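Local coordinates for protein A-adding tRNA nucleotidyltransferase (Aquifex aeolicus, PDB 4WBY) that adds the terminal adenosine to the CC end of tRNA, using ATP and magnesium, to complete the 3' CCA terminus, at residues A[119-123]-A[169-173]; A[214-220]-A[271-275]; A[186-190]-A[227-231]; A[150-154]-A[179-185]. All blocks are in the same frame, centred on the assembly; numbering follows the deposited sequence.

Contact 1. Residues A[119-123]-A[169-173]; sequences DFTIN and RALRF. With SO4 (sulfate ion), chain D.
Residues 119-123 form a loop that tightens into a 3-10 turn at Thr121-Asn123, with Asn123 N bonded to Phe120 O at 2.8 Å. Residues 169-173 are a turn of helix 165-177, with Phe173 N bonded to Arg169 O at 3.0 Å. The backbones come closest at Phe120 and Ala170, CA to CA 7.8 Å. Asp119 (chi1 p) forms a salt bridge to Arg169: its OD2 accepts from NE at 2.8 Å and from NH2 at 2.9 Å. Its OD1 accepts from Phe120 N at 2.8 Å and from Asn123 ND2 at 3.0 Å, so one carboxylate ties the loop to the helix. Asp119, Asn123 and Arg169-Arg172 all belong to the ATP-binding site, here free of nucleotide, where the loop of the nucleotidyltransferase head meets the helix. Phe120 (chi1 m) sets CZ 3.5 Å from Ala170 CB. It meets Phe173 (chi1 m) rim to rim, centroids 6.0 Å apart and planes at 75°. Asn123 ND2 lies over the Phe173 ring face, 3.4 Å from CE2, while Asn123 OD1 bonds to Arg35. A sulfate, probably from the crystallisation liquor, accepts from Arg172 NH1 through O3 at 3.1 Å and is also held by Arg35 and Arg176.

Contact 2. Residues A[214-220]-A[271-275]; sequences LREDRFL and GWLYL
Residues 271-275 are helical. Residues 214-220 pass through a type I turn, Glu216 to Phe219, and enter helix 219-228 after the N-cap Arg218. The backbones touch at Leu214 and Gly271, CA to CA 4.7 Å. Gly271 CA donates a CA-H...O contact to Leu214 O at 3.3 Å; a CB there would clash with that oxygen. Water 1 donates to Leu214 O at 3.0 Å and accepts from Gly271 N at 2.9 Å. Leu214, chi1 p and chi2 p, lays CD2 over the six-membered ring of Trp272, 3.6 Å from its centroid, in a CH-pi contact. Trp272 has chi1 m and chi2 103°. Phe219 (chi1 t) points its edge at the face of Tyr274 (chi1 m) in an offset edge-to-face pair, centroids 6.0 Å apart and planes at 86°. Leu220 (chi1 t) brings CB 4.2 Å from Tyr274 CE1. The arrangement is a buried junction in the all-helical region, with Gly271 at the closest approach of helix 271-278 to Leu214, before the turn that leads into helix 219-228.

Contact 3. Residues A[186-190]-A[227-231]; sequences EKLLK and RKYRV
A Schellman motif ends helix 219-228 here, and Tyr229 at that end docks on helix 183-194. Arg230 is the C-prime residue with positive phi (59°), and its N bonds to Arg227 O at 3.2 Å. Residues 186-190 are helical, with Lys190 N bonded to Glu186 O at 3.0 Å. The nearest CA atoms are Lys190 and Tyr229, 6.6 Å apart. Tyr229 (chi1 m, chi2 -67°) points at the opposing helix. Its OH donates to Glu186 OE2 at 2.6 Å; Glu186 is extended, chi1 t and chi2 t. Leu189 (chi1 t) places CD2 3.8 Å from Tyr229 CG, and Lys190 CG lies at the ring edge, 3.8 Å from CD1. Leu171 of helix 165-177 also packs on Tyr229. Lys228 is all-trans, and its NZ stays 4.2 Å from Glu186 OE2, beyond a salt bridge. Water 2 bridges them, donating to Glu186 OE2 at 2.7 Å and accepting from Lys228 NZ at 2.8 Å. One carboxylate oxygen thus takes the tyrosine hydroxyl directly and reaches the lysine through water.

Contact 4. Residues A[150-154]-A[179-185]; sequences KVIRV and FKLSRST. With GOL (glycerol), chain G.
Strands 151-152 and 180-181 run parallel, Val151 paired with Lys180 (CA to CA 5.1 Å) and Ile152 with Leu181 (4.7 Å). Phe179 (chi1 m, chi2 17°) comes first. Its ring face takes a CH-pi contact from Lys150 CA, 3.4 Å from the centroid, and its CD2 lies 3.9 Å from Ile152 CD1. Lys150 has positive phi (58°) and closes helix 143-149 with a Schellman motif. Lys180 N donates to Lys150 O at 2.9 Å, and Lys180 O accepts from Ile152 N at 2.8 Å. Leu181 (chi1 m, chi2 t) lies on the same sheet face as Ile152, its CD2 3.9 Å from Ile152 CB. On that face helix 165-177 packs against both residues through Ala170. Helices 159-162 and 165-177 connect the strands, so the unit is a small beta-alpha-beta crossover with a two-stranded parallel sheet. Ser182 N then donates to Ile152 O at 2.9 Å. Ser182 is also the N-cap of helix 183-194: its OG accepts from Thr185 N at 3.0 Å. Its CB lies over the Arg153 guanidinium face, 3.6 Å from NH1. Arg153 NE has a salt bridge to Asp146. A glycerol, probably from the crystallisation liquor, hydrogen-bonds through O2 to Arg153 NH1 and through O3 to Ser184 OG, both at 2.9 Å. Thr185 (chi1 m) accepts through OG1 from Val154 N at 3.1 Å.

How the contacts relate
This chain is the C-terminal nucleotidyltransferase part of a longer protein. Contacts 1, 3 and 4 cluster on one side of the chain's centre, their centres about 9 to 14 Å apart. Contacts 1 and 4 alternate along the chain, as do contacts 2 and 3; contact 4 closes before contact 3 opens. Ile152 of contact 4 packs on Phe120 and Ile122 of contact 1. Contacts 3 and 4 share helix 183-194. The centre of contact 2 lies about 18 to 22 Å from the other centres. It shares helix 219-228 with contact 3 and touches contact 1 where Arg172 meets Glu216. The ATP-site helix 165-177 is thus packed between the head loop and the helices that follow.

Contact 1. Residues A[119-123]-A[169-173]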
# COMPACT_ATOMS: atom_id res chain seq x y z
N ASP A 119 -11.79 -8.11 -10.16
CA ASP A 119 -10.64 -7.92 -11.05
C ASP A 119 -9.92 -9.22 -11.48
O ASP A 119 -9.78 -9.45 -12.68
CB ASP A 119 -9.62 -6.92 -10.46
CG ASP A 119 -9.23 -7.19 -9.00
OD1 ASP A 119 -9.52 -8.26 -8.41
OD2 ASP A 119 -8.57 -6.29 -8.44
N PHE A 120 -9.50 -10.05 -10.53
CA PHE A 120 -8.67 -11.22 -10.85
C PHE A 120 -9.23 -12.46 -10.20
O PHE A 120 -9.94 -12.37 -9.19
CB PHE A 120 -7.22 -10.96 -10.42
CG PHE A 120 -6.70 -9.65 -10.91
CD1 PHE A 120 -6.55 -9.43 -12.27
CD2 PHE A 120 -6.43 -8.62 -10.03
CE1 PHE A 120 -6.13 -8.21 -12.76
CE2 PHE A 120 -6.00 -7.38 -10.50
CZ PHE A 120 -5.85 -7.18 -11.87
N THR A 121 -8.95 -13.62 -10.78
CA THR A 121 -9.60 -14.84 -10.31
C THR A 121 -9.33 -15.12 -8.84
O THR A 121 -10.21 -15.62 -8.13
CB THR A 121 -9.18 -16.07 -11.14
OG1 THR A 121 -7.77 -16.26 -11.04
CG2 THR A 121 -9.58 -15.91 -12.61
N ILE A 122 -8.14 -14.78 -8.36
CA ILE A 122 -7.82 -15.09 -6.97
C ILE A 122 -8.59 -14.17 -6.01
O ILE A 122 -8.65 -14.45 -4.81
CB ILE A 122 -6.31 -15.00 -6.68
CG1 ILE A 122 -5.77 -13.58 -6.91
CG2 ILE A 122 -5.54 -16.07 -7.47
CD1 ILE A 122 -4.34 -13.38 -6.41
N ASN A 123 -9.18 -13.10 -6.55
CA ASN A 123 -9.99 -12.16 -5.76
C ASN A 123 -11.49 -12.34 -5.96
O ASN A 123 -12.29 -11.53 -5.48
CB ASN A 123 -9.62 -10.72 -6.11
CG ASN A 123 -8.19 -10.39 -5.75
OD1 ASN A 123 -7.59 -11.03 -4.89
ND2 ASN A 123 -7.64 -9.37 -6.41
N ARG A 169 -3.37 -2.50 -10.78
CA ARG A 169 -3.73 -3.43 -9.71
C ARG A 169 -3.12 -4.81 -9.97
O ARG A 169 -2.65 -5.47 -9.04
CB ARG A 169 -5.24 -3.57 -9.58
CG ARG A 169 -5.94 -2.31 -9.11
CD ARG A 169 -7.45 -2.52 -8.98
NE ARG A 169 -7.79 -3.63 -8.10
CZ ARG A 169 -8.03 -3.52 -6.80
NH1 ARG A 169 -7.95 -2.34 -6.20
NH2 ARG A 169 -8.35 -4.60 -6.09
N ALA A 170 -3.11 -5.24 -11.23
CA ALA A 170 -2.53 -6.54 -11.58
C ALA A 170 -1.09 -6.62 -11.13
O ALA A 170 -0.63 -7.65 -10.61
CB ALA A 170 -2.63 -6.80 -13.08
N LEU A 171 -0.36 -5.53 -11.33
CA LEU A 171 1.05 -5.50 -11.02
C LEU A 171 1.27 -5.40 -9.51
O LEU A 171 2.24 -5.97 -8.99
CB LEU A 171 1.72 -4.34 -11.76
CG LEU A 171 1.51 -4.37 -13.28
CD1 LEU A 171 2.29 -3.26 -13.98
CD2 LEU A 171 1.86 -5.75 -13.85
N ARG A 172 0.37 -4.73 -8.80
CA ARG A 172 0.44 -4.71 -7.34
C ARG A 172 0.29 -6.12 -6.77
O ARG A 172 1.08 -6.55 -5.92
CB ARG A 172 -0.60 -3.78 -6.72
CG ARG A 172 -0.67 -3.90 -5.20
CD ARG A 172 -1.30 -2.67 -4.54
NE ARG A 172 -2.67 -2.39 -4.99
CZ ARG A 172 -3.76 -2.88 -4.42
NH1 ARG A 172 -3.68 -3.70 -3.38
NH2 ARG A 172 -4.96 -2.55 -4.90
N PHE A 173 -0.72 -6.87 -7.23
CA PHE A 173 -0.90 -8.22 -6.71
C PHE A 173 0.22 -9.15 -7.16
O PHE A 173 0.68 -9.98 -6.38
CB PHE A 173 -2.27 -8.78 -7.09
CG PHE A 173 -3.41 -8.07 -6.41
CD1 PHE A 173 -3.48 -8.01 -5.02
CD2 PHE A 173 -4.39 -7.43 -7.15
CE1 PHE A 173 -4.52 -7.35 -4.38
CE2 PHE A 173 -5.44 -6.77 -6.52
CZ PHE A 173 -5.50 -6.72 -5.13
S SO4 D . -6.65 -5.73 -1.19
O1 SO4 D . -7.49 -6.86 -1.64
O2 SO4 D . -5.43 -6.28 -0.63
O3 SO4 D . -6.34 -4.83 -2.30
O4 SO4 D . -7.37 -5.01 -0.15

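Contact 2. Residues A[214-220]-A[271-275]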
# COMPACT_ATOMS: atom_id res chain seq x y z
N LEU A 214 2.45 1.96 -2.94
CA LEU A 214 3.62 2.43 -2.19
C LEU A 214 3.56 1.97 -0.72
O LEU A 214 4.57 1.97 -0.03
CB LEU A 214 3.78 3.95 -2.30
CG LEU A 214 2.92 4.98 -1.56
CD1 LEU A 214 3.34 5.16 -0.10
CD2 LEU A 214 2.99 6.31 -2.30
N ARG A 215 2.39 1.52 -0.27
CA ARG A 215 2.24 0.95 1.07
C ARG A 215 2.74 -0.50 1.16
O ARG A 215 2.95 -1.03 2.26
CB ARG A 215 0.76 1.01 1.50
CG ARG A 215 0.23 2.43 1.64
CD ARG A 215 -1.30 2.54 1.49
NE ARG A 215 -2.04 1.70 2.43
CZ ARG A 215 -3.33 1.84 2.70
NH1 ARG A 215 -4.04 2.80 2.12
NH2 ARG A 215 -3.92 1.03 3.57
N GLU A 216 2.95 -1.14 0.01
CA GLU A 216 3.28 -2.57 -0.01
C GLU A 216 4.72 -2.86 0.42
O GLU A 216 5.65 -2.15 0.04
CB GLU A 216 3.08 -3.14 -1.42
CG GLU A 216 1.65 -3.06 -1.96
CD GLU A 216 0.75 -4.16 -1.45
OE1 GLU A 216 1.26 -5.24 -1.10
OE2 GLU A 216 -0.48 -3.93 -1.42
N ASP A 217 4.91 -3.94 1.19
CA ASP A 217 6.26 -4.39 1.54
C ASP A 217 7.10 -4.63 0.29
O ASP A 217 8.31 -4.35 0.27
CB ASP A 217 6.20 -5.67 2.37
CG ASP A 217 5.77 -5.43 3.80
OD1 ASP A 217 5.81 -4.27 4.27
OD2 ASP A 217 5.40 -6.42 4.47
N ARG A 218 6.46 -5.13 -0.77
CA ARG A 218 7.15 -5.44 -2.01
C ARG A 218 6.99 -4.33 -3.06
O ARG A 218 6.92 -4.60 -4.25
CB ARG A 218 6.64 -6.77 -2.58
CG ARG A 218 6.85 -7.97 -1.67
CD ARG A 218 8.24 -8.57 -1.80
NE ARG A 218 9.28 -7.70 -1.24
CZ ARG A 218 9.55 -7.59 0.06
NH1 ARG A 218 8.84 -8.28 0.94
NH2 ARG A 218 10.51 -6.78 0.47
N PHE A 219 6.94 -3.07 -2.61
CA PHE A 219 6.82 -1.96 -3.55
C PHE A 219 7.93 -1.96 -4.62
O PHE A 219 7.66 -1.67 -5.77
CB PHE A 219 6.81 -0.63 -2.78
CG PHE A 219 6.51 0.59 -3.63
CD1 PHE A 219 5.57 0.55 -4.65
CD2 PHE A 219 7.13 1.80 -3.35
CE1 PHE A 219 5.28 1.69 -5.41
CE2 PHE A 219 6.85 2.95 -4.10
CZ PHE A 219 5.93 2.90 -5.13
N LEU A 220 9.17 -2.29 -4.24
CA LEU A 220 10.24 -2.32 -5.24
C LEU A 220 9.96 -3.34 -6.34
O LEU A 220 10.15 -3.06 -7.52
CB LEU A 220 11.60 -2.60 -4.59
CG LEU A 220 12.79 -2.57 -5.57
CD1 LEU A 220 12.78 -1.30 -6.43
CD2 LEU A 220 14.11 -2.70 -4.83
N GLY A 271 7.76 3.81 1.69
CA GLY A 271 7.34 3.78 0.29
C GLY A 271 7.48 5.12 -0.40
O GLY A 271 7.83 5.18 -1.59
N TRP A 272 7.23 6.20 0.34
CA TRP A 272 7.35 7.53 -0.23
C TRP A 272 8.79 7.85 -0.65
O TRP A 272 9.00 8.62 -1.59
CB TRP A 272 6.87 8.59 0.76
CG TRP A 272 5.40 8.55 1.01
CD1 TRP A 272 4.77 8.04 2.10
CD2 TRP A 272 4.37 9.02 0.13
NE1 TRP A 272 3.41 8.18 1.97
CE2 TRP A 272 3.14 8.78 0.77
CE3 TRP A 272 4.36 9.63 -1.13
CZ2 TRP A 272 1.91 9.12 0.19
CZ3 TRP A 272 3.15 9.97 -1.70
CH2 TRP A 272 1.93 9.72 -1.04
N LEU A 273 9.77 7.26 0.02
CA LEU A 273 11.17 7.47 -0.35
C LEU A 273 11.48 6.90 -1.73
O LEU A 273 12.23 7.49 -2.50
CB LEU A 273 12.11 6.85 0.68
CG LEU A 273 12.05 7.39 2.10
CD1 LEU A 273 13.10 6.71 2.96
CD2 LEU A 273 12.24 8.89 2.10
N TYR A 274 10.92 5.73 -2.04
CA TYR A 274 11.07 5.17 -3.37
C TYR A 274 10.48 6.11 -4.40
O TYR A 274 11.05 6.34 -5.45
CB TYR A 274 10.39 3.81 -3.48
CG TYR A 274 11.08 2.70 -2.72
CD1 TYR A 274 12.12 1.98 -3.29
CD2 TYR A 274 10.67 2.36 -1.44
CE1 TYR A 274 12.74 0.96 -2.60
CE2 TYR A 274 11.27 1.34 -0.74
CZ TYR A 274 12.31 0.64 -1.32
OH TYR A 274 12.91 -0.38 -0.63
N LEU A 275 9.30 6.66 -4.08
CA LEU A 275 8.64 7.58 -4.98
C LEU A 275 9.49 8.83 -5.22
O LEU A 275 9.60 9.30 -6.36
CB LEU A 275 7.27 7.97 -4.42
CG LEU A 275 6.37 8.67 -5.42
CD1 LEU A 275 5.88 7.68 -6.47
CD2 LEU A 275 5.20 9.32 -4.69
O HOH W 1 5.29 2.82 2.78

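Contact 3. Residues A[186-190]-A[227-231]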
# COMPACT_ATOMS: atom_id res chain seq x y z
N GLU A 186 -1.30 -11.12 -19.67
CA GLU A 186 -0.15 -10.28 -20.04
C GLU A 186 -0.34 -9.62 -21.41
O GLU A 186 -0.04 -8.44 -21.58
CB GLU A 186 1.14 -11.10 -20.03
CG GLU A 186 2.38 -10.22 -20.28
CD GLU A 186 3.67 -11.01 -20.33
OE1 GLU A 186 3.68 -12.09 -20.95
OE2 GLU A 186 4.67 -10.54 -19.76
N LYS A 187 -0.82 -10.38 -22.39
CA LYS A 187 -1.08 -9.82 -23.71
C LYS A 187 -2.09 -8.69 -23.61
O LYS A 187 -1.93 -7.63 -24.23
CB LYS A 187 -1.60 -10.87 -24.68
CG LYS A 187 -0.60 -11.91 -25.08
CD LYS A 187 -1.22 -12.92 -26.02
CE LYS A 187 -0.26 -14.08 -26.25
NZ LYS A 187 -0.88 -15.14 -27.08
N LEU A 188 -3.14 -8.92 -22.84
CA LEU A 188 -4.20 -7.92 -22.71
C LEU A 188 -3.68 -6.67 -22.03
O LEU A 188 -4.05 -5.56 -22.40
CB LEU A 188 -5.38 -8.50 -21.92
CG LEU A 188 -6.14 -9.61 -22.64
CD1 LEU A 188 -7.05 -10.35 -21.67
CD2 LEU A 188 -6.94 -9.03 -23.80
N LEU A 189 -2.83 -6.84 -21.02
CA LEU A 189 -2.29 -5.70 -20.29
C LEU A 189 -1.39 -4.88 -21.20
O LEU A 189 -1.51 -3.65 -21.26
CB LEU A 189 -1.55 -6.18 -19.03
CG LEU A 189 -1.05 -5.10 -18.06
CD1 LEU A 189 -1.06 -5.62 -16.61
CD2 LEU A 189 0.33 -4.59 -18.44
N LYS A 190 -0.50 -5.54 -21.92
CA LYS A 190 0.41 -4.84 -22.82
C LYS A 190 -0.38 -4.12 -23.92
O LYS A 190 -0.04 -2.99 -24.29
CB LYS A 190 1.42 -5.80 -23.44
CG LYS A 190 2.42 -6.36 -22.43
CD LYS A 190 3.29 -7.45 -23.04
CE LYS A 190 4.24 -6.90 -24.07
NZ LYS A 190 5.23 -7.95 -24.45
N ARG A 227 7.98 -0.84 -14.44
CA ARG A 227 9.02 -0.58 -15.43
C ARG A 227 8.87 -1.53 -16.63
O ARG A 227 8.86 -1.08 -17.79
CB ARG A 227 10.40 -0.73 -14.80
CG ARG A 227 11.55 -0.32 -15.72
CD ARG A 227 12.87 -0.28 -14.96
NE ARG A 227 13.37 -1.61 -14.63
CZ ARG A 227 14.21 -2.31 -15.39
NH1 ARG A 227 14.62 -1.81 -16.55
NH2 ARG A 227 14.62 -3.51 -15.01
N LYS A 228 8.73 -2.82 -16.35
CA LYS A 228 8.60 -3.83 -17.41
C LYS A 228 7.45 -3.52 -18.37
O LYS A 228 7.60 -3.70 -19.59
CB LYS A 228 8.39 -5.21 -16.78
CG LYS A 228 8.22 -6.34 -17.79
CD LYS A 228 8.16 -7.69 -17.09
CE LYS A 228 7.91 -8.82 -18.07
NZ LYS A 228 8.11 -10.17 -17.45
N TYR A 229 6.32 -3.08 -17.83
CA TYR A 229 5.12 -2.86 -18.64
C TYR A 229 4.90 -1.39 -19.00
O TYR A 229 3.85 -1.04 -19.57
CB TYR A 229 3.90 -3.46 -17.93
CG TYR A 229 4.03 -4.96 -17.84
CD1 TYR A 229 4.00 -5.75 -19.00
CD2 TYR A 229 4.24 -5.60 -16.63
CE1 TYR A 229 4.15 -7.13 -18.93
CE2 TYR A 229 4.39 -6.98 -16.55
CZ TYR A 229 4.34 -7.74 -17.70
OH TYR A 229 4.49 -9.11 -17.62
N ARG A 230 5.88 -0.56 -18.69
CA ARG A 230 5.94 0.83 -19.16
C ARG A 230 4.74 1.66 -18.72
O ARG A 230 4.23 2.49 -19.47
CB ARG A 230 6.05 0.88 -20.69
CG ARG A 230 7.20 0.06 -21.24
CD ARG A 230 7.21 0.08 -22.76
NE ARG A 230 8.20 -0.83 -23.32
CZ ARG A 230 9.45 -0.48 -23.62
NH1 ARG A 230 9.86 0.76 -23.39
NH2 ARG A 230 10.28 -1.37 -24.14
N VAL A 231 4.30 1.47 -17.48
CA VAL A 231 3.07 2.13 -17.07
C VAL A 231 3.28 3.57 -16.57
O VAL A 231 2.42 4.41 -16.83
CB VAL A 231 2.33 1.32 -15.98
CG1 VAL A 231 2.04 -0.10 -16.47
CG2 VAL A 231 3.10 1.29 -14.70
O HOH W 2 6.87 -11.94 -19.26

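Contact 4. Residues A[150-154]-A[179-185]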
# COMPACT_ATOMS: atom_id res chain seq x y z
N LYS A 150 0.25 -19.73 -9.06
CA LYS A 150 0.83 -18.40 -8.83
C LYS A 150 0.61 -17.47 -10.03
O LYS A 150 1.54 -16.86 -10.57
CB LYS A 150 2.31 -18.52 -8.50
CG LYS A 150 2.57 -19.33 -7.25
CD LYS A 150 4.06 -19.40 -6.98
CE LYS A 150 4.36 -20.01 -5.64
NZ LYS A 150 5.81 -19.98 -5.31
N VAL A 151 -0.66 -17.34 -10.41
CA VAL A 151 -1.06 -16.61 -11.60
C VAL A 151 -2.07 -15.51 -11.30
O VAL A 151 -3.07 -15.73 -10.62
CB VAL A 151 -1.66 -17.58 -12.65
CG1 VAL A 151 -2.36 -16.81 -13.76
CG2 VAL A 151 -0.57 -18.50 -13.21
N ILE A 152 -1.79 -14.31 -11.82
CA ILE A 152 -2.75 -13.22 -11.88
C ILE A 152 -3.48 -13.28 -13.23
O ILE A 152 -2.87 -13.13 -14.29
CB ILE A 152 -2.08 -11.84 -11.70
CG1 ILE A 152 -1.35 -11.76 -10.36
CG2 ILE A 152 -3.09 -10.71 -11.84
CD1 ILE A 152 -2.23 -11.96 -9.13
N ARG A 153 -4.79 -13.47 -13.18
CA ARG A 153 -5.62 -13.68 -14.36
C ARG A 153 -6.89 -12.86 -14.27
O ARG A 153 -7.60 -12.94 -13.25
CB ARG A 153 -5.98 -15.17 -14.49
CG ARG A 153 -6.66 -15.53 -15.79
CD ARG A 153 -7.24 -16.92 -15.76
NE ARG A 153 -6.25 -17.92 -15.36
CZ ARG A 153 -5.38 -18.50 -16.18
NH1 ARG A 153 -5.38 -18.20 -17.48
NH2 ARG A 153 -4.52 -19.38 -15.69
N VAL A 154 -7.21 -12.09 -15.31
CA VAL A 154 -8.49 -11.38 -15.32
C VAL A 154 -9.67 -12.35 -15.52
O VAL A 154 -9.49 -13.49 -15.97
CB VAL A 154 -8.52 -10.28 -16.42
CG1 VAL A 154 -7.54 -9.16 -16.08
CG2 VAL A 154 -8.28 -10.88 -17.81
N PHE A 179 3.65 -13.49 -7.97
CA PHE A 179 2.90 -14.21 -8.99
C PHE A 179 3.26 -13.64 -10.37
O PHE A 179 3.77 -12.52 -10.48
CB PHE A 179 1.38 -14.08 -8.80
CG PHE A 179 0.77 -14.97 -7.73
CD1 PHE A 179 1.54 -15.58 -6.75
CD2 PHE A 179 -0.60 -15.20 -7.73
CE1 PHE A 179 0.94 -16.39 -5.77
CE2 PHE A 179 -1.21 -16.01 -6.77
CZ PHE A 179 -0.43 -16.60 -5.79
N LYS A 180 2.94 -14.41 -11.41
CA LYS A 180 3.09 -13.95 -12.78
C LYS A 180 1.73 -13.67 -13.40
O LYS A 180 0.73 -14.26 -12.99
CB LYS A 180 3.84 -14.99 -13.61
CG LYS A 180 5.30 -15.17 -13.21
CD LYS A 180 6.03 -16.11 -14.15
CE LYS A 180 6.03 -15.58 -15.58
NZ LYS A 180 6.63 -14.22 -15.68
N LEU A 181 1.67 -12.77 -14.37
CA LEU A 181 0.47 -12.64 -15.19
C LEU A 181 0.26 -13.90 -16.02
O LEU A 181 1.22 -14.49 -16.52
CB LEU A 181 0.57 -11.42 -16.10
CG LEU A 181 0.86 -10.08 -15.44
CD1 LEU A 181 1.01 -9.02 -16.52
CD2 LEU A 181 -0.27 -9.75 -14.49
N SER A 182 -1.00 -14.30 -16.20
CA SER A 182 -1.29 -15.37 -17.15
C SER A 182 -0.85 -14.91 -18.54
O SER A 182 -0.74 -13.71 -18.79
CB SER A 182 -2.78 -15.76 -17.14
OG SER A 182 -3.52 -15.12 -18.17
N ARG A 183 -0.60 -15.85 -19.44
CA ARG A 183 -0.13 -15.50 -20.77
C ARG A 183 -1.10 -14.55 -21.48
O ARG A 183 -0.68 -13.52 -22.02
CB ARG A 183 0.11 -16.76 -21.60
CG ARG A 183 1.23 -17.61 -21.06
CD ARG A 183 1.35 -18.93 -21.82
NE ARG A 183 2.08 -19.93 -21.04
CZ ARG A 183 1.50 -20.92 -20.37
NH1 ARG A 183 0.18 -21.04 -20.39
NH2 ARG A 183 2.23 -21.79 -19.69
N SER A 184 -2.39 -14.87 -21.47
CA SER A 184 -3.34 -13.99 -22.14
C SER A 184 -3.53 -12.69 -21.37
O SER A 184 -3.68 -11.63 -21.98
CB SER A 184 -4.69 -14.68 -22.35
OG SER A 184 -5.27 -15.06 -21.12
N THR A 185 -3.54 -12.76 -20.04
CA THR A 185 -3.66 -11.54 -19.24
C THR A 185 -2.51 -10.58 -19.53
O THR A 185 -2.71 -9.36 -19.64
CB THR A 185 -3.74 -11.87 -17.74
OG1 THR A 185 -4.98 -12.54 -17.48
CG2 THR A 185 -3.68 -10.61 -16.87
C1 GOL G . -1.54 -18.73 -18.94
O1 GOL G . -1.82 -19.75 -18.01
C2 GOL G . -2.70 -18.83 -19.93
O2 GOL G . -3.63 -19.67 -19.31
C3 GOL G . -3.41 -17.51 -20.19
O3 GOL G . -4.57 -17.86 -20.91